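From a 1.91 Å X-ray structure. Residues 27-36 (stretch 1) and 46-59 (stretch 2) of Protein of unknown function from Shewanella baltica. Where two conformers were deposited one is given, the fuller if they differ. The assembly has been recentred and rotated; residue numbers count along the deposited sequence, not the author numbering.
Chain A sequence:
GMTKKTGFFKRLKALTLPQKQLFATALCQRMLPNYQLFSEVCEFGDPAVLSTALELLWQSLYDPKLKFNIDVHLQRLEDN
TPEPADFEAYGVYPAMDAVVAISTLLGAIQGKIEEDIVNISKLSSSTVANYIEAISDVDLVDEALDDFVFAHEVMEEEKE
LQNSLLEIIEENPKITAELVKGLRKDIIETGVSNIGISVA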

# COMPACT_ATOMS: atom_id res chain seq x y z
N LEU A 27 -3.84 3.33 17.78
CA LEU A 27 -2.97 3.86 16.73
C LEU A 27 -1.47 3.61 17.00
O LEU A 27 -0.72 3.36 16.09
CB LEU A 27 -3.23 5.36 16.48
CG LEU A 27 -4.55 5.74 15.81
CD1 LEU A 27 -4.53 7.21 15.42
CD2 LEU A 27 -4.93 4.79 14.58
N CYS A 28 -1.02 3.69 18.23
CA CYS A 28 0.40 3.52 18.50
C CYS A 28 0.79 2.08 18.32
O CYS A 28 1.87 1.80 17.86
CB CYS A 28 0.77 3.96 19.90
SG CYS A 28 0.81 5.73 20.13
N GLN A 29 -0.09 1.17 18.74
CA GLN A 29 0.14 -0.23 18.58
C GLN A 29 0.31 -0.56 17.09
O GLN A 29 1.16 -1.32 16.74
CB GLN A 29 -0.99 -1.07 19.16
CG GLN A 29 -0.83 -2.55 18.95
CD GLN A 29 0.27 -3.13 19.79
OE1 GLN A 29 0.29 -2.89 20.96
NE2 GLN A 29 1.20 -3.86 19.19
N ARG A 30 -0.52 0.02 16.25
CA ARG A 30 -0.50 -0.24 14.83
C ARG A 30 0.81 0.15 14.11
O ARG A 30 1.19 -0.47 13.13
CB ARG A 30 -1.74 0.47 14.22
CG ARG A 30 -1.94 0.32 12.76
CD ARG A 30 -3.38 0.69 12.40
NE ARG A 30 -3.56 0.93 11.00
CZ ARG A 30 -3.53 2.13 10.41
NH1 ARG A 30 -3.30 3.25 11.09
NH2 ARG A 30 -3.73 2.22 9.11
N MSE A 31 1.50 1.15 14.64
CA MSE A 31 2.80 1.58 14.13
C MSE A 31 4.00 0.66 14.47
O MSE A 31 5.06 0.76 13.82
CB MSE A 31 3.11 2.96 14.72
CG MSE A 31 2.14 4.11 14.39
SE MSE A 31 2.55 5.66 15.47
CE MSE A 31 0.86 6.44 15.47
N LEU A 32 3.86 -0.23 15.45
CA LEU A 32 5.00 -1.01 15.90
C LEU A 32 5.84 -1.73 14.80
O LEU A 32 7.07 -1.76 14.87
CB LEU A 32 4.56 -2.02 16.96
CG LEU A 32 5.60 -2.89 17.64
CD1 LEU A 32 6.70 -2.00 18.32
CD2 LEU A 32 4.94 -3.84 18.68
N PRO A 33 5.18 -2.39 13.85
CA PRO A 33 5.96 -3.05 12.79
C PRO A 33 6.97 -2.17 12.08
O PRO A 33 8.01 -2.64 11.62
CB PRO A 33 4.89 -3.54 11.84
CG PRO A 33 3.70 -3.77 12.73
CD PRO A 33 3.73 -2.62 13.67
N ASN A 34 6.67 -0.88 11.96
CA ASN A 34 7.57 0.03 11.34
C ASN A 34 8.89 0.07 12.12
O ASN A 34 9.97 0.06 11.54
CB ASN A 34 6.95 1.42 11.27
CG ASN A 34 5.70 1.49 10.40
OD1 ASN A 34 5.49 0.70 9.45
ND2 ASN A 34 4.84 2.46 10.73
N TYR A 35 8.81 0.15 13.44
CA TYR A 35 10.02 0.21 14.28
C TYR A 35 10.73 -1.13 14.21
O TYR A 35 11.95 -1.20 14.00
CB TYR A 35 9.69 0.65 15.71
CG TYR A 35 10.93 0.86 16.50
CD1 TYR A 35 11.63 -0.23 17.04
CD2 TYR A 35 11.45 2.14 16.69
CE1 TYR A 35 12.77 -0.07 17.72
CE2 TYR A 35 12.60 2.33 17.42
CZ TYR A 35 13.26 1.23 17.93
OH TYR A 35 14.41 1.43 18.60
N GLN A 36 9.95 -2.21 14.24
CA GLN A 36 10.52 -3.54 14.22
C GLN A 36 11.31 -3.77 12.93
O GLN A 36 12.42 -4.30 12.96
CB GLN A 36 9.43 -4.60 14.37
CG GLN A 36 8.84 -4.66 15.76
CD GLN A 36 7.60 -5.50 15.83
OE1 GLN A 36 6.77 -5.44 14.94
NE2 GLN A 36 7.46 -6.26 16.90
N ASP A 46 15.99 -1.39 20.29
CA ASP A 46 15.39 -2.56 20.87
C ASP A 46 13.86 -2.44 20.88
O ASP A 46 13.30 -1.76 21.75
CB ASP A 46 15.91 -2.73 22.31
CG ASP A 46 15.32 -3.93 23.00
OD1 ASP A 46 14.63 -4.76 22.36
OD2 ASP A 46 15.59 -4.07 24.18
N PRO A 47 13.18 -3.12 19.95
CA PRO A 47 11.70 -3.05 19.85
C PRO A 47 10.93 -3.43 21.12
O PRO A 47 9.81 -2.94 21.32
CB PRO A 47 11.38 -4.00 18.69
CG PRO A 47 12.61 -3.95 17.84
CD PRO A 47 13.74 -3.94 18.86
N ALA A 48 11.54 -4.24 21.98
CA ALA A 48 10.91 -4.67 23.24
C ALA A 48 10.66 -3.49 24.18
O ALA A 48 9.79 -3.54 25.06
CB ALA A 48 11.79 -5.71 23.92
N VAL A 49 11.44 -2.42 24.03
CA VAL A 49 11.22 -1.21 24.83
C VAL A 49 9.87 -0.57 24.47
O VAL A 49 9.12 -0.11 25.36
CB VAL A 49 12.40 -0.20 24.68
CG1 VAL A 49 11.96 1.19 25.08
CG2 VAL A 49 13.63 -0.68 25.49
N LEU A 50 9.56 -0.57 23.17
CA LEU A 50 8.29 -0.06 22.66
C LEU A 50 7.16 -1.02 23.01
O LEU A 50 6.11 -0.58 23.44
CB LEU A 50 8.32 0.17 21.15
CG LEU A 50 9.06 1.37 20.56
CD1 LEU A 50 10.59 1.17 20.73
CD2 LEU A 50 8.68 1.55 19.10
N SER A 51 7.36 -2.34 22.84
CA SER A 51 6.27 -3.27 23.15
C SER A 51 5.96 -3.31 24.65
O SER A 51 4.80 -3.47 25.01
CB SER A 51 6.53 -4.68 22.60
OG SER A 51 7.72 -5.23 23.11
N THR A 52 6.97 -3.13 25.50
CA THR A 52 6.76 -3.05 26.95
C THR A 52 5.95 -1.81 27.31
O THR A 52 5.03 -1.88 28.10
CB THR A 52 8.08 -2.98 27.75
OG1 THR A 52 8.88 -4.14 27.48
CG2 THR A 52 7.80 -2.95 29.25
N ALA A 53 6.33 -0.68 26.73
CA ALA A 53 5.54 0.53 26.90
C ALA A 53 4.10 0.32 26.42
O ALA A 53 3.14 0.69 27.10
CB ALA A 53 6.23 1.73 26.17
N LEU A 54 3.94 -0.32 25.28
CA LEU A 54 2.58 -0.55 24.76
C LEU A 54 1.71 -1.41 25.69
O LEU A 54 0.52 -1.13 25.84
CB LEU A 54 2.63 -1.11 23.34
CG LEU A 54 2.93 -0.10 22.21
CD1 LEU A 54 3.49 -0.83 20.97
CD2 LEU A 54 1.70 0.78 21.87
N GLU A 55 2.29 -2.44 26.28
CA GLU A 55 1.58 -3.35 27.12
C GLU A 55 1.12 -2.62 28.39
O GLU A 55 -0.00 -2.82 28.83
CB GLU A 55 2.50 -4.53 27.46
CG GLU A 55 1.91 -5.51 28.53
CD GLU A 55 0.75 -6.38 28.02
OE1 GLU A 55 0.98 -7.17 27.07
OE2 GLU A 55 -0.38 -6.29 28.57
N LEU A 56 1.97 -1.74 28.92
CA LEU A 56 1.61 -0.88 30.03
C LEU A 56 0.52 0.12 29.62
O LEU A 56 -0.39 0.38 30.39
CB LEU A 56 2.87 -0.18 30.58
CG LEU A 56 3.89 -1.09 31.30
CD1 LEU A 56 5.21 -0.34 31.62
CD2 LEU A 56 3.34 -1.62 32.61
N LEU A 57 0.57 0.67 28.40
CA LEU A 57 -0.52 1.54 27.95
C LEU A 57 -1.85 0.77 27.84
O LEU A 57 -2.91 1.28 28.24
CB LEU A 57 -0.20 2.22 26.61
CG LEU A 57 0.89 3.28 26.73
CD1 LEU A 57 1.57 3.53 25.37
CD2 LEU A 57 0.38 4.57 27.36
N TRP A 58 -1.80 -0.45 27.32
CA TRP A 58 -3.02 -1.26 27.27
C TRP A 58 -3.55 -1.52 28.68
O TRP A 58 -4.74 -1.35 28.94
CB TRP A 58 -2.81 -2.55 26.52
CG TRP A 58 -2.72 -2.36 25.04
CD1 TRP A 58 -1.63 -2.56 24.27
CD2 TRP A 58 -3.76 -1.92 24.15
NE1 TRP A 58 -1.91 -2.27 22.94
CE2 TRP A 58 -3.22 -1.89 22.85
CE3 TRP A 58 -5.09 -1.57 24.32
CZ2 TRP A 58 -3.96 -1.47 21.75
CZ3 TRP A 58 -5.84 -1.20 23.21
CH2 TRP A 58 -5.28 -1.17 21.96
N GLN A 59 -2.66 -1.96 29.58
CA GLN A 59 -3.06 -2.24 30.95
C GLN A 59 -3.62 -1.02 31.66
O GLN A 59 -4.52 -1.13 32.51
CB GLN A 59 -1.89 -2.80 31.75
CG GLN A 59 -1.50 -4.22 31.39
CD GLN A 59 -2.58 -5.16 31.78
OE1 GLN A 59 -3.06 -5.12 32.92
NE2 GLN A 59 -3.03 -5.99 30.83

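L32, L50 and L54 form the apolar centre of the contact. Leucine suits the place because its branched end is wholly apolar and can touch more than one neighbour. L32 points its CA-to-CB bond toward the opposing helix and packs its branched end against L50 and L54: CD1 of L32 lies 3.9 Å from CB of L50, and CD2 of L32 lies 4.1 Å from CD1 of L54. The helices of the two stretches run almost antiparallel, at 171°, with their axes 10.0 Å apart at closest approach. L50 and L54 are four residues apart, about one helical turn, so both face the same way and a single branched side chain can touch both. L54 CD2 also lies 3.6 Å from the backbone N of Q29 and 3.9 Å from the side-chain CB of C28. C28 is buried, and its weakly polar side chain suits an apolar neighbour such as L54.

Toward the C-terminal end of stretch 1 the packing becomes aromatic. The CA-to-CB bond of Y35 (chi1 t) points toward stretch 2, and its ring offers a face to L50, whose CD1 sits 3.8 Å from the centroid of the Y35 ring, only 9° off the normal, in a CH-pi contact; L50 CD2 comes within 3.5 Å of Y35 CG. Leucine fits here because its forked end spreads two methyls over the flat ring. The tyrosine is buried, yet its hydroxyl is satisfied by a hydrogen bond elsewhere in the structure. Farther along the ring, CE1 of Y35 packs 3.9 Å from CG of P47.

P47 follows the N-cap residue, where a backbone amide hydrogen is not needed for an i to i-4 bond. Its CB also meets the aliphatic part of Q36, 3.9 Å from CG. Just before it, D46 turns its CA-to-CB bond away from stretch 1 and caps the helix that follows: OD1 of D46 accepts from N of A48 at 3.2 Å.

At the other end the contact closes with its one cross-stretch hydrogen bond. W58 NE1 donates to OE1 of Q29 at 3.0 Å, with a nearly straight N-H...acceptor angle of 164°. The oxygen lies at the edge of the indole, near its plane, where the N-H projects. Although the CA-to-CB bond of W58 points sideways, its ring reaches nearer to stretch 1. Q29 is long enough to meet it while its OE1 passes 3.8 Å from CB of L54, so this polar bond borders directly on the leucine packing. Altogether the two stretches bury 530 Å², both sides summed.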